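Local coordinates for Sn-glycerol-3-phosphate ABC transporter substrate-binding protein UspB (Mycobacterium tuberculosis, PDB 4MFI) that serves as the substrate-binding subunit of an ABC transporter, with specificity for glycerophosphocholine, at residues A[149-154]-A[345-349]; A[337-341]-A[355-361]. The contacts are given in a common frame with arbitrary orientation. Residues are numbered along the deposited sequence.

Interaction 1: A[149-154]-A[345-349]; sequences PYARST and YLPVR
A classic beta bulge, in which Tyr150 and Ala151 both face Ala307 of the neighbouring antiparallel strand, turns the long strand 144-160 of this bacterial solute-binding protein through a corner. The irregular segment 345-349 runs alongside that corner in the opposite direction, with CA atoms 6.4 Å apart for Pro149 and Val348 and 5.4 Å for Arg152 and Tyr345. Val348, Tyr345 and Leu346 give up the most surface. Val348 (m) points toward the strand: its CB lies 4.0 Å from Pro149 CG, its CG2 3.7 Å from Pro149 O and its CG1 4.0 Å from Arg152 CG. Tyr345, also m, lays its ring face against Ala151, so that Ala151 CB sits 3.8 Å from the ring centroid and 4° off the normal, a CH-pi contact; Arg152 O meets the ring edge, 3.5 Å from Tyr345 CD1. Leu346 adopts the mt rotamer, which brings its CD1 to 3.9 Å from Thr154 CG2 and 4.1 Å from Ser153 CA. The guanidinium of Arg152 leads away to Gly305 and Asp138. A single direct hydrogen bond, Leu346 N to Arg152 O (3.0 Å, 161°), joins the backbones. Beside it, a water fills the hollow of the corner, accepting from Arg152 N at 2.7 Å and donating to Tyr150 O at 2.7 Å and Leu346 O at 2.6 Å.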
loop_
_atom_site.group_PDB
_atom_site.type_symbol
_atom_site.label_atom_id
_atom_site.label_comp_id
_atom_site.label_asym_id
_atom_site.label_seq_id
_atom_site.Cartn_x
_atom_site.Cartn_y
_atom_site.Cartn_z
ATOM N N PRO A 149 -8.660 5.819 -5.088
ATOM C CA PRO A 149 -7.297 5.905 -4.545
ATOM C C PRO A 149 -6.844 7.348 -4.335
ATOM O O PRO A 149 -7.162 8.215 -5.157
ATOM C CB PRO A 149 -6.444 5.243 -5.632
ATOM C CG PRO A 149 -7.248 5.415 -6.897
ATOM C CD PRO A 149 -8.677 5.240 -6.443
ATOM N N TYR A 150 -6.108 7.599 -3.254
ATOM C CA TYR A 150 -5.736 8.961 -2.873
ATOM C C TYR A 150 -4.265 9.056 -2.462
ATOM O O TYR A 150 -3.484 9.770 -3.092
ATOM C CB TYR A 150 -6.640 9.419 -1.734
ATOM C CG TYR A 150 -6.361 10.790 -1.152
ATOM C CD1 TYR A 150 -6.650 11.952 -1.867
ATOM C CD2 TYR A 150 -5.867 10.924 0.142
ATOM C CE1 TYR A 150 -6.430 13.207 -1.316
ATOM C CE2 TYR A 150 -5.643 12.176 0.703
ATOM C CZ TYR A 150 -5.924 13.312 -0.029
ATOM O OH TYR A 150 -5.715 14.553 0.533
ATOM N N ALA A 151 -3.890 8.332 -1.408
ATOM C CA ALA A 151 -2.517 8.345 -0.899
ATOM C C ALA A 151 -1.965 6.930 -1.005
ATOM O O ALA A 151 -2.093 6.130 -0.074
ATOM C CB ALA A 151 -2.491 8.821 0.549
ATOM N N ARG A 152 -1.383 6.615 -2.159
ATOM C CA ARG A 152 -1.032 5.237 -2.492
ATOM C C ARG A 152 0.473 5.032 -2.606
ATOM O O ARG A 152 1.204 5.930 -3.013
ATOM C CB ARG A 152 -1.730 4.807 -3.791
ATOM C CG ARG A 152 -3.255 5.085 -3.815
ATOM C CD ARG A 152 -4.019 4.494 -2.604
ATOM N NE ARG A 152 -3.579 3.123 -2.398
ATOM C CZ ARG A 152 -4.076 2.059 -3.021
ATOM N NH1 ARG A 152 -5.148 2.161 -3.808
ATOM N NH2 ARG A 152 -3.514 0.879 -2.817
ATOM N N SER A 153 0.914 3.829 -2.247
ATOM C CA SER A 153 2.322 3.464 -2.236
ATOM C C SER A 153 2.458 2.043 -2.756
ATOM O O SER A 153 1.458 1.343 -2.934
ATOM C CB SER A 153 2.821 3.487 -0.801
ATOM O OG SER A 153 2.051 2.573 -0.037
ATOM N N THR A 154 3.694 1.620 -3.005
ATOM C CA THR A 154 3.998 0.214 -3.255
ATOM C C THR A 154 5.319 -0.110 -2.575
ATOM O O THR A 154 6.054 0.795 -2.170
ATOM C CB THR A 154 4.183 -0.115 -4.758
ATOM O OG1 THR A 154 5.444 0.396 -5.202
ATOM C CG2 THR A 154 3.055 0.441 -5.611
ATOM N N TYR A 345 3.668 10.188 -2.119
ATOM C CA TYR A 345 2.707 9.196 -2.594
ATOM C C TYR A 345 2.719 9.192 -4.118
ATOM O O TYR A 345 3.265 10.105 -4.741
ATOM C CB TYR A 345 1.303 9.451 -2.023
ATOM C CG TYR A 345 1.259 9.165 -0.547
ATOM C CD1 TYR A 345 1.334 7.860 -0.075
ATOM C CD2 TYR A 345 1.180 10.196 0.382
ATOM C CE1 TYR A 345 1.325 7.589 1.279
ATOM C CE2 TYR A 345 1.167 9.929 1.738
ATOM C CZ TYR A 345 1.243 8.628 2.181
ATOM O OH TYR A 345 1.234 8.360 3.531
ATOM N N LEU A 346 2.140 8.161 -4.718
ATOM C CA LEU A 346 2.231 7.967 -6.160
ATOM C C LEU A 346 1.020 8.562 -6.878
ATOM O O LEU A 346 -0.097 8.495 -6.367
ATOM C CB LEU A 346 2.351 6.470 -6.464
ATOM C CG LEU A 346 3.525 5.783 -5.759
ATOM C CD1 LEU A 346 3.544 4.285 -6.026
ATOM C CD2 LEU A 346 4.841 6.426 -6.173
ATOM N N PRO A 347 1.229 9.147 -8.071
ATOM C CA PRO A 347 0.080 9.665 -8.826
ATOM C C PRO A 347 -0.903 8.541 -9.142
ATOM O O PRO A 347 -0.477 7.457 -9.557
ATOM C CB PRO A 347 0.717 10.210 -10.117
ATOM C CG PRO A 347 2.170 10.418 -9.780
ATOM C CD PRO A 347 2.504 9.361 -8.771
ATOM N N VAL A 348 -2.199 8.788 -8.947
ATOM C CA VAL A 348 -3.185 7.719 -9.081
ATOM C C VAL A 348 -3.840 7.676 -10.462
ATOM O O VAL A 348 -4.674 6.805 -10.725
ATOM C CB VAL A 348 -4.267 7.797 -7.979
ATOM C CG1 VAL A 348 -3.615 7.869 -6.596
ATOM C CG2 VAL A 348 -5.194 8.997 -8.194
ATOM N N ARG A 349 -3.453 8.609 -11.336
ATOM C CA ARG A 349 -4.003 8.694 -12.685
ATOM C C ARG A 349 -2.945 8.355 -13.713
ATOM O O ARG A 349 -1.811 8.844 -13.620
ATOM C CB ARG A 349 -4.528 10.110 -12.967
ATOM C CG ARG A 349 -5.691 10.538 -12.077
ATOM C CD ARG A 349 -6.976 9.806 -12.443
ATOM N NE ARG A 349 -7.471 10.290 -13.722
ATOM C CZ ARG A 349 -8.495 11.125 -13.864
ATOM N NH1 ARG A 349 -9.165 11.562 -12.801
ATOM N NH2 ARG A 349 -8.847 11.522 -15.075
HETATM O O HOH W 1 -1.241 8.584 -4.037
#

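Interaction 2: A[337-341]-A[355-361]; sequences AYFSQ and DASERHY
Asp355, still in the loop, has its CA-to-CB bond pointing toward helix 337-341, and its OD2 lies 3.9 Å from Ala337 CB. The helix starts at Ala356. Ser357 (p) gives its OG hydrogen to Asp355 OD2 over a very short 2.4 Å, while the same OG accepts from Gln341 NE2 at 3.1 Å; a water donates to both Ser357 OG (2.9 Å) and Gln341 OE1 (2.7 Å). Asp355 is the N-cap of this helix: its OD2 accepts from Glu358 N at 2.9 Å. The two helices pack side by side here, their local axes 9.8 Å apart and crossing at 33° with the same general direction, and Ala337 CA is 6.0 Å from Glu358 CA. Glu358 OE1 takes the second amide hydrogen of Gln341 NE2 at 3.1 Å, and a water links Glu358 OE2 (2.6 Å) to Ser340 OG (2.9 Å). One turn on, Tyr361 (t) offers a ring face to Gln341 CG, a CH-pi contact 4.1 Å from the centroid, and its OH reaches a water 2.8 Å away that donates to Ser340 O.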
loop_
_atom_site.group_PDB
_atom_site.type_symbol
_atom_site.label_atom_id
_atom_site.label_comp_id
_atom_site.label_asym_id
_atom_site.label_seq_id
_atom_site.Cartn_x
_atom_site.Cartn_y
_atom_site.Cartn_z
ATOM N N ALA A 337 -0.917 14.572 -9.383
ATOM C CA ALA A 337 0.487 14.872 -9.650
ATOM C C ALA A 337 1.031 15.819 -8.587
ATOM O O ALA A 337 2.101 15.580 -8.020
ATOM C CB ALA A 337 0.658 15.471 -11.039
ATOM N N TYR A 338 0.285 16.886 -8.310
ATOM C CA TYR A 338 0.660 17.830 -7.259
ATOM C C TYR A 338 0.795 17.153 -5.894
ATOM O O TYR A 338 1.797 17.345 -5.190
ATOM C CB TYR A 338 -0.343 18.986 -7.181
ATOM C CG TYR A 338 -0.146 19.863 -5.968
ATOM C CD1 TYR A 338 0.874 20.805 -5.926
ATOM C CD2 TYR A 338 -0.970 19.733 -4.856
ATOM C CE1 TYR A 338 1.061 21.599 -4.809
ATOM C CE2 TYR A 338 -0.796 20.519 -3.740
ATOM C CZ TYR A 338 0.220 21.448 -3.717
ATOM O OH TYR A 338 0.393 22.227 -2.599
ATOM N N PHE A 339 -0.209 16.362 -5.522
ATOM C CA PHE A 339 -0.187 15.666 -4.242
ATOM C C PHE A 339 1.047 14.769 -4.137
ATOM O O PHE A 339 1.727 14.747 -3.103
ATOM C CB PHE A 339 -1.468 14.847 -4.063
ATOM C CG PHE A 339 -1.654 14.302 -2.674
ATOM C CD1 PHE A 339 -2.044 15.136 -1.632
ATOM C CD2 PHE A 339 -1.480 12.950 -2.416
ATOM C CE1 PHE A 339 -2.233 14.636 -0.351
ATOM C CE2 PHE A 339 -1.666 12.442 -1.135
ATOM C CZ PHE A 339 -2.041 13.292 -0.103
ATOM N N SER A 340 1.338 14.049 -5.217
ATOM C CA SER A 340 2.512 13.178 -5.287
ATOM C C SER A 340 3.814 13.954 -5.088
ATOM O O SER A 340 4.683 13.539 -4.321
ATOM C CB SER A 340 2.544 12.445 -6.634
ATOM O OG SER A 340 3.730 11.679 -6.768
ATOM N N GLN A 341 3.949 15.080 -5.780
ATOM C CA GLN A 341 5.156 15.899 -5.668
ATOM C C GLN A 341 5.362 16.434 -4.254
ATOM O O GLN A 341 6.496 16.589 -3.799
ATOM C CB GLN A 341 5.094 17.063 -6.657
ATOM C CG GLN A 341 5.140 16.622 -8.106
ATOM C CD GLN A 341 4.533 17.638 -9.052
ATOM O OE1 GLN A 341 4.365 18.813 -8.710
ATOM N NE2 GLN A 341 4.195 17.187 -10.255
ATOM N N ASP A 355 1.247 15.418 -17.400
ATOM C CA ASP A 355 1.225 16.715 -16.727
ATOM C C ASP A 355 2.601 17.365 -16.830
ATOM O O ASP A 355 3.622 16.707 -16.623
ATOM C CB ASP A 355 0.808 16.544 -15.260
ATOM C CG ASP A 355 0.850 17.850 -14.480
ATOM O OD1 ASP A 355 -0.098 18.656 -14.595
ATOM O OD2 ASP A 355 1.830 18.063 -13.737
ATOM N N ALA A 356 2.628 18.654 -17.156
ATOM C CA ALA A 356 3.887 19.362 -17.374
ATOM C C ALA A 356 4.790 19.359 -16.139
ATOM O O ALA A 356 5.986 19.065 -16.235
ATOM C CB ALA A 356 3.619 20.788 -17.841
ATOM N N SER A 357 4.219 19.688 -14.983
ATOM C CA SER A 357 4.982 19.704 -13.739
ATOM C C SER A 357 5.493 18.309 -13.393
ATOM O O SER A 357 6.613 18.153 -12.900
ATOM C CB SER A 357 4.140 20.259 -12.588
ATOM O OG SER A 357 3.094 19.369 -12.234
ATOM N N GLU A 358 4.675 17.294 -13.658
ATOM C CA GLU A 358 5.069 15.917 -13.390
ATOM C C GLU A 358 6.209 15.463 -14.297
ATOM O O GLU A 358 7.115 14.764 -13.849
ATOM C CB GLU A 358 3.874 14.973 -13.521
ATOM C CG GLU A 358 4.170 13.511 -13.175
ATOM C CD GLU A 358 4.507 13.291 -11.710
ATOM O OE1 GLU A 358 4.275 14.203 -10.883
ATOM O OE2 GLU A 358 5.005 12.190 -11.390
ATOM N N ARG A 359 6.169 15.864 -15.568
ATOM C CA ARG A 359 7.235 15.503 -16.499
ATOM C C ARG A 359 8.572 16.068 -16.024
ATOM O O ARG A 359 9.596 15.382 -16.053
ATOM C CB ARG A 359 6.917 15.996 -17.916
ATOM C CG ARG A 359 5.898 15.131 -18.651
ATOM C CD ARG A 359 5.639 15.628 -20.065
ATOM N NE ARG A 359 6.876 15.840 -20.815
ATOM C CZ ARG A 359 7.422 14.948 -21.639
ATOM N NH1 ARG A 359 6.844 13.769 -21.829
ATOM N NH2 ARG A 359 8.550 15.237 -22.278
ATOM N N HIS A 360 8.543 17.320 -15.577
ATOM C CA HIS A 360 9.719 17.990 -15.028
ATOM C C HIS A 360 10.219 17.291 -13.764
ATOM O O HIS A 360 11.422 17.084 -13.589
ATOM C CB HIS A 360 9.384 19.452 -14.716
ATOM C CG HIS A 360 10.546 20.251 -14.211
ATOM N ND1 HIS A 360 11.816 20.130 -14.732
ATOM C CD2 HIS A 360 10.625 21.194 -13.242
ATOM C CE1 HIS A 360 12.631 20.959 -14.101
ATOM N NE2 HIS A 360 11.933 21.617 -13.192
ATOM N N TYR A 361 9.286 16.937 -12.885
ATOM C CA TYR A 361 9.614 16.274 -11.627
ATOM C C TYR A 361 10.296 14.928 -11.868
ATOM O O TYR A 361 11.319 14.622 -11.252
ATOM C CB TYR A 361 8.345 16.083 -10.789
ATOM C CG TYR A 361 8.560 15.379 -9.465
ATOM C CD1 TYR A 361 9.107 16.052 -8.376
ATOM C CD2 TYR A 361 8.196 14.048 -9.298
ATOM C CE1 TYR A 361 9.298 15.412 -7.163
ATOM C CE2 TYR A 361 8.382 13.403 -8.092
ATOM C CZ TYR A 361 8.934 14.085 -7.028
ATOM O OH TYR A 361 9.116 13.435 -5.826
HETATM O O HOH W 2 5.514 11.438 -9.006
HETATM O O HOH W 3 7.040 11.716 -5.271
HETATM O O HOH W 4 2.271 20.311 -9.652
#

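In the fold
The segments alternate along the chain: 149-154, 337-341, 345-349, then 355-361, so the loop that follows helix 333-343 packs against strand 144-160 before the chain returns to that helix through helix 356-364. The contact centres lie 13 Å apart; that of interaction 1, on the mixed sheet containing strand 144-160, is about 9 Å from the centre of the molecule, that of interaction 2 about 21 Å. They meet at Ser340, whose OG probably hydrogen-bonds to Tyr345 O (2.6 Å), at Pro347, which touches Ser340 and Glu358, and where Phe339 packs against Tyr150. Together they stack a helix-loop-helix unit on the sheet, consistent with the alpha/beta periplasmic-binding-protein fold.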